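Local atomic coordinates of dTDP-4-dehydrorhamnose reductase (Sulfolobus tokodaii, PDB entry 2GGS), a protein that binds NADPH in a Rossmann-type domain and probably uses it to reduce dTDP-4-dehydrorhamnose to dTDP-L-rhamnose. Residues I61-A66 with R89-A94; R2-G7 with D51-K56. All coordinates share one frame; numbering follows the deposited sequence.

Interactions 1 and 2 pack two helices, 77-97 and 46-56, on neighbouring parallel strands, 60-63 and 3-6, of one seven-stranded sheet, with their centres about 9 Å apart. Both contacts are buried, but interaction 2 reaches nearer the surface, where F52 is only partly covered and D51 and K55 of its helix are exposed. Its chemistry is purely apolar, whereas interaction 1 sets an isoleucine against both an isoleucine and a buried asparagine. The strands are joined by the backbone hydrogen bond from I62 N to L4 O and by the probable hydrogen bond between N63 OD1 and T6 OG1; A94 packs on I53 between the helices. Past the strand ends, G7 and A64-A66 meet the same NADPH.

Interaction 1: I61-A66 with R89-A94; sequences IINAAA and RHIVRA. With NDP (NADPH dihydro-nicotinamide-adenine-dinucleotide phosphate), chain C.
I91 projects from helix 77-97 onto strand 60-63 and meets two side chains, I61 and N63, with different branches. Its CG2 touches CG2 of I61 at 4.0 Å, an aliphatic contact between crossing side chains. The longer branch, with CG1 lying beside the backbone N (chi1 -68°) and extended beyond it, carries CD1 to the amide of N63, 3.3 Å from OD1 and 3.5 Å from CG. The side chain of N63 points toward the helix, and with CG anti to the backbone N (chi1 -176°) the amide lies obliquely across the end of I91. The amide makes its polar bonds with other partners: OD1 with T6 OG1 on the adjoining strand, ND2 with H104 ND1. Just beyond the strand, the chain turns to the cofactor, where A66 N gives a fairly straight hydrogen bond to O4B of NADPH (3.1 Å, 159°) and A66 CB approaches O2D at 3.5 Å. L49 of helix 46-56 also packs on I91. The contact thus combines a small apolar contact with a buried amide whose two ends are both satisfied by hydrogen bonds, so its rotation is probably fixed close to the cofactor-binding loop.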
loop_
_atom_site.group_PDB
_atom_site.type_symbol
_atom_site.label_atom_id
_atom_site.label_comp_id
_atom_site.label_asym_id
_atom_site.label_seq_id
_atom_site.Cartn_x
_atom_site.Cartn_y
_atom_site.Cartn_z
ATOM N N ILE A 61 -3.084 -9.022 -12.905
ATOM C CA ILE A 61 -2.411 -7.748 -12.768
ATOM C C ILE A 61 -2.542 -7.365 -11.288
ATOM O O ILE A 61 -3.650 -7.270 -10.806
ATOM C CB ILE A 61 -3.065 -6.644 -13.633
ATOM C CG1 ILE A 61 -2.936 -7.005 -15.123
ATOM C CG2 ILE A 61 -2.415 -5.265 -13.374
ATOM C CD1 ILE A 61 -3.938 -6.287 -15.970
ATOM N N ILE A 62 -1.422 -7.103 -10.620
ATOM C CA ILE A 62 -1.465 -6.526 -9.270
ATOM C C ILE A 62 -1.019 -5.059 -9.365
ATOM O O ILE A 62 0.156 -4.789 -9.696
ATOM C CB ILE A 62 -0.556 -7.290 -8.291
ATOM C CG1 ILE A 62 -0.953 -8.774 -8.177
ATOM C CG2 ILE A 62 -0.655 -6.661 -6.888
ATOM C CD1 ILE A 62 0.130 -9.635 -7.471
ATOM N N ASN A 63 -1.965 -4.130 -9.149
ATOM C CA ASN A 63 -1.667 -2.690 -9.285
ATOM C C ASN A 63 -1.203 -2.104 -7.958
ATOM O O ASN A 63 -2.048 -1.710 -7.122
ATOM C CB ASN A 63 -2.883 -1.909 -9.783
ATOM C CG ASN A 63 -2.538 -0.456 -10.015
ATOM O OD1 ASN A 63 -1.434 -0.176 -10.495
ATOM N ND2 ASN A 63 -3.425 0.469 -9.621
ATOM N N ALA A 64 0.121 -2.119 -7.745
ATOM C CA ALA A 64 0.705 -1.537 -6.532
ATOM C C ALA A 64 1.317 -0.168 -6.793
ATOM O O ALA A 64 1.774 0.514 -5.869
ATOM C CB ALA A 64 1.747 -2.476 -5.910
ATOM N N ALA A 65 1.289 0.266 -8.041
ATOM C CA ALA A 65 1.881 1.596 -8.307
ATOM C C ALA A 65 1.043 2.763 -7.754
ATOM O O ALA A 65 -0.200 2.742 -7.826
ATOM C CB ALA A 65 2.028 1.777 -9.837
ATOM N N ALA A 66 1.706 3.806 -7.260
ATOM C CA ALA A 66 0.995 4.973 -6.676
ATOM C C ALA A 66 2.001 6.042 -6.264
ATOM O O ALA A 66 3.155 5.725 -6.027
ATOM C CB ALA A 66 0.184 4.583 -5.451
ATOM N N ARG A 89 -8.213 3.463 -14.363
ATOM C CA ARG A 89 -9.237 3.326 -15.391
ATOM C C ARG A 89 -8.660 2.578 -16.610
ATOM O O ARG A 89 -9.302 1.695 -17.229
ATOM C CB ARG A 89 -9.780 4.689 -15.812
ATOM C CG ARG A 89 -10.937 4.496 -16.806
ATOM C CD ARG A 89 -11.725 5.779 -17.056
ATOM N NE ARG A 89 -11.165 6.566 -18.145
ATOM C CZ ARG A 89 -11.472 6.416 -19.427
ATOM N NH1 ARG A 89 -12.322 5.467 -19.822
ATOM N NH2 ARG A 89 -10.893 7.204 -20.321
ATOM N N HIS A 90 -7.434 2.916 -16.943
ATOM C CA HIS A 90 -6.814 2.342 -18.117
ATOM C C HIS A 90 -6.290 0.921 -17.885
ATOM O O HIS A 90 -6.320 0.098 -18.767
ATOM C CB HIS A 90 -5.743 3.314 -18.622
ATOM C CG HIS A 90 -6.332 4.597 -19.103
ATOM N ND1 HIS A 90 -6.874 4.713 -20.365
ATOM C CD2 HIS A 90 -6.517 5.798 -18.500
ATOM C CE1 HIS A 90 -7.341 5.942 -20.530
ATOM N NE2 HIS A 90 -7.158 6.616 -19.412
ATOM N N ILE A 91 -5.826 0.634 -16.676
ATOM C CA ILE A 91 -5.494 -0.723 -16.323
ATOM C C ILE A 91 -6.723 -1.642 -16.427
ATOM O O ILE A 91 -6.662 -2.703 -17.018
ATOM C CB ILE A 91 -4.909 -0.769 -14.887
ATOM C CG1 ILE A 91 -3.539 -0.081 -14.878
ATOM C CG2 ILE A 91 -4.802 -2.220 -14.426
ATOM C CD1 ILE A 91 -2.960 0.060 -13.433
ATOM N N VAL A 92 -7.843 -1.193 -15.885
ATOM C CA VAL A 92 -9.096 -1.959 -15.964
ATOM C C VAL A 92 -9.541 -2.167 -17.434
ATOM O O VAL A 92 -9.888 -3.285 -17.820
ATOM C CB VAL A 92 -10.190 -1.306 -15.132
ATOM C CG1 VAL A 92 -11.545 -1.948 -15.420
ATOM C CG2 VAL A 92 -9.811 -1.443 -13.636
ATOM N N ARG A 93 -9.478 -1.094 -18.236
ATOM C CA ARG A 93 -9.924 -1.181 -19.629
ATOM C C ARG A 93 -9.118 -2.196 -20.453
ATOM O O ARG A 93 -9.684 -3.112 -21.072
ATOM C CB ARG A 93 -9.901 0.187 -20.303
ATOM C CG ARG A 93 -10.593 0.131 -21.646
ATOM C CD ARG A 93 -10.923 1.507 -22.119
ATOM N NE ARG A 93 -9.730 2.285 -22.416
ATOM C CZ ARG A 93 -9.771 3.463 -23.035
ATOM N NH1 ARG A 93 -10.942 3.957 -23.409
ATOM N NH2 ARG A 93 -8.667 4.143 -23.297
ATOM N N ALA A 94 -7.799 -2.029 -20.450
ATOM C CA ALA A 94 -6.887 -2.980 -21.103
ATOM C C ALA A 94 -6.956 -4.387 -20.541
ATOM O O ALA A 94 -6.954 -5.372 -21.306
ATOM C CB ALA A 94 -5.471 -2.447 -21.049
HETATM P PA NDP C . 6.108 2.858 -2.841
HETATM O O1A NDP C . 6.112 4.321 -2.684
HETATM O O2A NDP C . 7.260 2.179 -2.200
HETATM O O5B NDP C . 6.067 2.427 -4.360
HETATM C C5B NDP C . 5.346 3.191 -5.309
HETATM C C4B NDP C . 5.499 2.456 -6.615
HETATM O O4B NDP C . 4.664 3.111 -7.573
HETATM C C3B NDP C . 6.931 2.421 -7.125
HETATM O O3B NDP C . 7.183 1.148 -7.656
HETATM C C2B NDP C . 6.880 3.465 -8.247
HETATM O O2B NDP C . 7.822 3.119 -9.218
HETATM C C1B NDP C . 5.457 3.249 -8.743
HETATM N N9A NDP C . 4.983 4.401 -9.516
HETATM C C8A NDP C . 4.683 5.643 -9.044
HETATM N N7A NDP C . 4.305 6.421 -10.098
HETATM C C5A NDP C . 4.375 5.668 -11.209
HETATM C C6A NDP C . 4.122 5.946 -12.558
HETATM N N6A NDP C . 3.822 7.214 -12.954
HETATM N N1A NDP C . 4.327 4.927 -13.449
HETATM C C2A NDP C . 4.745 3.653 -13.084
HETATM N N3A NDP C . 5.006 3.397 -11.760
HETATM C C4A NDP C . 4.826 4.392 -10.861
HETATM O O3 NDP C . 4.647 2.430 -2.283
HETATM P PN NDP C . 4.287 1.120 -1.396
HETATM O O1N NDP C . 4.904 -0.099 -1.867
HETATM O O2N NDP C . 4.495 1.606 -0.013
HETATM O O5D NDP C . 2.703 1.093 -1.624
HETATM C C5D NDP C . 2.109 0.073 -2.421
HETATM C C4D NDP C . 0.606 0.281 -2.563
HETATM O O4D NDP C . 0.033 0.250 -1.277
HETATM C C3D NDP C . 0.205 1.618 -3.181
HETATM O O3D NDP C . -0.975 1.333 -3.884
HETATM C C2D NDP C . -0.101 2.493 -1.990
HETATM O O2D NDP C . -0.990 3.535 -2.353
HETATM C C1D NDP C . -0.738 1.433 -1.057
HETATM N N1N NDP C . -0.650 1.856 0.346
HETATM C C2N NDP C . 0.565 2.284 0.808
HETATM C C3N NDP C . 0.788 2.519 2.158
HETATM C C7N NDP C . 2.139 2.981 2.599
HETATM O O7N NDP C . 2.299 3.442 3.921
HETATM N N7N NDP C . 3.158 2.964 1.743
HETATM C C4N NDP C . -0.326 2.321 3.170
HETATM C C5N NDP C . -1.638 1.882 2.565
HETATM C C6N NDP C . -1.728 1.660 1.186
HETATM P P2B NDP C . 9.275 3.910 -9.356
HETATM O O1X NDP C . 10.063 2.950 -10.151
HETATM O O2X NDP C . 9.819 4.166 -7.991
HETATM O O3X NDP C . 9.070 5.269 -10.073
#

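Interaction 2: R2-G7 with D51-K56; sequences RTLITG and DFIIKK. With NDP (NADPH dihydro-nicotinamide-adenine-dinucleotide phosphate), chain C.
L4 of strand 3-6 divides its two methyl groups between F52 and I53, successive residues of helix 46-56. The side chain of L4 points toward the helix and, with CG anti to the backbone N (chi1 -179°), presents one methyl to each partner. CD1 comes to the edge of the F52 ring, near its plane, at 3.8 Å from CE2; CD2 lies 3.9 Å from CG1 of I53, whose side chain runs at about a right angle to that of L4. This part is close-packed and wholly apolar, and I27 and V29 of the next strand, with P58, add to the surroundings of L4. Toward the solvent the character changes. One face of the F52 ring carries CG of K56, 3.6 Å above the plane and offset toward the rim, while the exposed pair D51 and K55 is joined along the helix by a salt bridge of 2.9 Å between K55 NZ and D51 OD1, using the syn lone pair of the carboxylate. Just past the end of the strand, G7 passes close to NADPH, its CA 3.1 Å from O3B. A helix laid over parallel strands, with the dinucleotide bound where the first strand runs into a glycine-containing loop, is the arrangement of the Rossmann fold.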
loop_
_atom_site.group_PDB
_atom_site.type_symbol
_atom_site.label_atom_id
_atom_site.label_comp_id
_atom_site.label_asym_id
_atom_site.label_seq_id
_atom_site.Cartn_x
_atom_site.Cartn_y
_atom_site.Cartn_z
ATOM N N ARG A 2 2.228 -14.824 -16.311
ATOM C CA ARG A 2 1.364 -15.169 -15.220
ATOM C C ARG A 2 0.962 -13.758 -14.711
ATOM O O ARG A 2 -0.101 -13.271 -15.085
ATOM C CB ARG A 2 2.092 -16.030 -14.185
ATOM C CG ARG A 2 1.338 -16.287 -12.904
ATOM C CD ARG A 2 0.937 -17.775 -12.792
ATOM N NE ARG A 2 -0.335 -18.063 -13.450
ATOM C CZ ARG A 2 -1.509 -17.553 -13.070
ATOM N NH1 ARG A 2 -1.576 -16.713 -12.039
ATOM N NH2 ARG A 2 -2.616 -17.886 -13.730
ATOM N N THR A 3 1.839 -13.033 -14.041
ATOM C CA THR A 3 1.437 -11.913 -13.201
ATOM C C THR A 3 2.211 -10.648 -13.561
ATOM O O THR A 3 3.361 -10.596 -13.450
ATOM C CB THR A 3 1.640 -12.253 -11.713
ATOM O OG1 THR A 3 0.843 -13.391 -11.367
ATOM C CG2 THR A 3 1.077 -11.149 -10.832
ATOM N N LEU A 4 1.610 -9.490 -13.914
ATOM C CA LEU A 4 2.071 -8.107 -13.973
ATOM C C LEU A 4 1.928 -7.420 -12.619
ATOM O O LEU A 4 0.875 -7.430 -12.050
ATOM C CB LEU A 4 1.298 -7.331 -15.041
ATOM C CG LEU A 4 1.690 -5.863 -15.228
ATOM C CD1 LEU A 4 3.132 -5.749 -15.697
ATOM C CD2 LEU A 4 0.748 -5.174 -16.202
ATOM N N ILE A 5 3.081 -6.981 -12.200
ATOM C CA ILE A 5 3.120 -6.237 -10.972
ATOM C C ILE A 5 3.491 -4.806 -11.295
ATOM O O ILE A 5 4.570 -4.555 -11.571
ATOM C CB ILE A 5 4.184 -6.752 -9.989
ATOM C CG1 ILE A 5 3.902 -8.202 -9.653
ATOM C CG2 ILE A 5 4.219 -5.917 -8.704
ATOM C CD1 ILE A 5 4.960 -8.836 -8.908
ATOM N N THR A 6 2.530 -3.910 -11.249
ATOM C CA THR A 6 2.896 -2.469 -11.344
ATOM C C THR A 6 3.369 -2.050 -9.971
ATOM O O THR A 6 2.990 -2.683 -8.943
ATOM C CB THR A 6 1.712 -1.563 -11.770
ATOM O OG1 THR A 6 0.778 -1.396 -10.677
ATOM C CG2 THR A 6 1.038 -2.077 -13.025
ATOM N N GLY A 7 4.191 -1.012 -9.907
ATOM C CA GLY A 7 4.828 -0.645 -8.650
ATOM C C GLY A 7 5.803 -1.720 -8.158
ATOM O O GLY A 7 6.061 -1.792 -6.970
ATOM N N ASP A 51 -1.309 -0.618 -24.272
ATOM C CA ASP A 51 -0.592 -1.437 -25.246
ATOM C C ASP A 51 0.268 -2.473 -24.543
ATOM O O ASP A 51 0.322 -3.623 -24.951
ATOM C CB ASP A 51 0.345 -0.576 -26.105
ATOM C CG ASP A 51 0.994 -1.393 -27.217
ATOM O OD1 ASP A 51 0.254 -2.003 -28.007
ATOM O OD2 ASP A 51 2.230 -1.459 -27.254
ATOM N N PHE A 52 0.898 -2.067 -23.451
ATOM C CA PHE A 52 1.814 -2.947 -22.710
ATOM C C PHE A 52 1.035 -4.124 -22.153
ATOM O O PHE A 52 1.460 -5.290 -22.274
ATOM C CB PHE A 52 2.510 -2.152 -21.598
ATOM C CG PHE A 52 3.553 -2.931 -20.873
ATOM C CD1 PHE A 52 4.852 -3.024 -21.372
ATOM C CD2 PHE A 52 3.222 -3.638 -19.727
ATOM C CE1 PHE A 52 5.823 -3.773 -20.687
ATOM C CE2 PHE A 52 4.185 -4.413 -19.071
ATOM C CZ PHE A 52 5.462 -4.480 -19.539
ATOM N N ILE A 53 -0.140 -3.822 -21.583
ATOM C CA ILE A 53 -0.961 -4.854 -20.981
ATOM C C ILE A 53 -1.445 -5.838 -22.031
ATOM O O ILE A 53 -1.371 -7.050 -21.830
ATOM C CB ILE A 53 -2.137 -4.215 -20.187
ATOM C CG1 ILE A 53 -1.588 -3.581 -18.892
ATOM C CG2 ILE A 53 -3.226 -5.257 -19.854
ATOM C CD1 ILE A 53 -2.553 -2.639 -18.171
ATOM N N ILE A 54 -1.930 -5.293 -23.149
ATOM C CA ILE A 54 -2.487 -6.113 -24.217
ATOM C C ILE A 54 -1.401 -6.978 -24.877
ATOM O O ILE A 54 -1.669 -8.131 -25.235
ATOM C CB ILE A 54 -3.301 -5.258 -25.220
ATOM C CG1 ILE A 54 -4.522 -4.657 -24.496
ATOM C CG2 ILE A 54 -3.758 -6.103 -26.443
ATOM C CD1 ILE A 54 -5.153 -3.486 -25.166
ATOM N N LYS A 55 -0.193 -6.425 -25.011
ATOM C CA LYS A 55 0.953 -7.175 -25.555
ATOM C C LYS A 55 1.479 -8.266 -24.600
ATOM O O LYS A 55 1.706 -9.398 -25.027
ATOM C CB LYS A 55 2.093 -6.232 -26.008
ATOM C CG LYS A 55 1.731 -5.298 -27.179
ATOM C CD LYS A 55 1.433 -6.082 -28.486
ATOM C CE LYS A 55 0.686 -5.224 -29.534
ATOM N NZ LYS A 55 1.389 -3.949 -29.833
ATOM N N LYS A 56 1.664 -7.942 -23.319
ATOM C CA LYS A 56 2.284 -8.880 -22.375
ATOM C C LYS A 56 1.335 -9.953 -21.889
ATOM O O LYS A 56 1.782 -11.011 -21.414
ATOM C CB LYS A 56 2.896 -8.135 -21.188
ATOM C CG LYS A 56 3.990 -7.125 -21.548
ATOM C CD LYS A 56 5.121 -7.688 -22.412
ATOM C CE LYS A 56 6.153 -6.588 -22.674
ATOM N NZ LYS A 56 7.234 -6.970 -23.639
HETATM P PA NDP C . 6.108 2.858 -2.841
HETATM O O1A NDP C . 6.112 4.321 -2.684
HETATM O O2A NDP C . 7.260 2.179 -2.200
HETATM O O5B NDP C . 6.067 2.427 -4.360
HETATM C C5B NDP C . 5.346 3.191 -5.309
HETATM C C4B NDP C . 5.499 2.456 -6.615
HETATM O O4B NDP C . 4.664 3.111 -7.573
HETATM C C3B NDP C . 6.931 2.421 -7.125
HETATM O O3B NDP C . 7.183 1.148 -7.656
HETATM C C2B NDP C . 6.880 3.465 -8.247
HETATM O O2B NDP C . 7.822 3.119 -9.218
HETATM C C1B NDP C . 5.457 3.249 -8.743
HETATM N N9A NDP C . 4.983 4.401 -9.516
HETATM C C8A NDP C . 4.683 5.643 -9.044
HETATM N N7A NDP C . 4.305 6.421 -10.098
HETATM C C5A NDP C . 4.375 5.668 -11.209
HETATM C C6A NDP C . 4.122 5.946 -12.558
HETATM N N6A NDP C . 3.822 7.214 -12.954
HETATM N N1A NDP C . 4.327 4.927 -13.449
HETATM C C2A NDP C . 4.745 3.653 -13.084
HETATM N N3A NDP C . 5.006 3.397 -11.760
HETATM C C4A NDP C . 4.826 4.392 -10.861
HETATM O O3 NDP C . 4.647 2.430 -2.283
HETATM P PN NDP C . 4.287 1.120 -1.396
HETATM O O1N NDP C . 4.904 -0.099 -1.867
HETATM O O2N NDP C . 4.495 1.606 -0.013
HETATM O O5D NDP C . 2.703 1.093 -1.624
HETATM C C5D NDP C . 2.109 0.073 -2.421
HETATM C C4D NDP C . 0.606 0.281 -2.563
HETATM O O4D NDP C . 0.033 0.250 -1.277
HETATM C C3D NDP C . 0.205 1.618 -3.181
HETATM O O3D NDP C . -0.975 1.333 -3.884
HETATM C C2D NDP C . -0.101 2.493 -1.990
HETATM O O2D NDP C . -0.990 3.535 -2.353
HETATM C C1D NDP C . -0.738 1.433 -1.057
HETATM N N1N NDP C . -0.650 1.856 0.346
HETATM C C2N NDP C . 0.565 2.284 0.808
HETATM C C3N NDP C . 0.788 2.519 2.158
HETATM C C7N NDP C . 2.139 2.981 2.599
HETATM O O7N NDP C . 2.299 3.442 3.921
HETATM N N7N NDP C . 3.158 2.964 1.743
HETATM C C4N NDP C . -0.326 2.321 3.170
HETATM C C5N NDP C . -1.638 1.882 2.565
HETATM C C6N NDP C . -1.728 1.660 1.186
HETATM P P2B NDP C . 9.275 3.910 -9.356
HETATM O O1X NDP C . 10.063 2.950 -10.151
HETATM O O2X NDP C . 9.819 4.166 -7.991
HETATM O O3X NDP C . 9.070 5.269 -10.073
#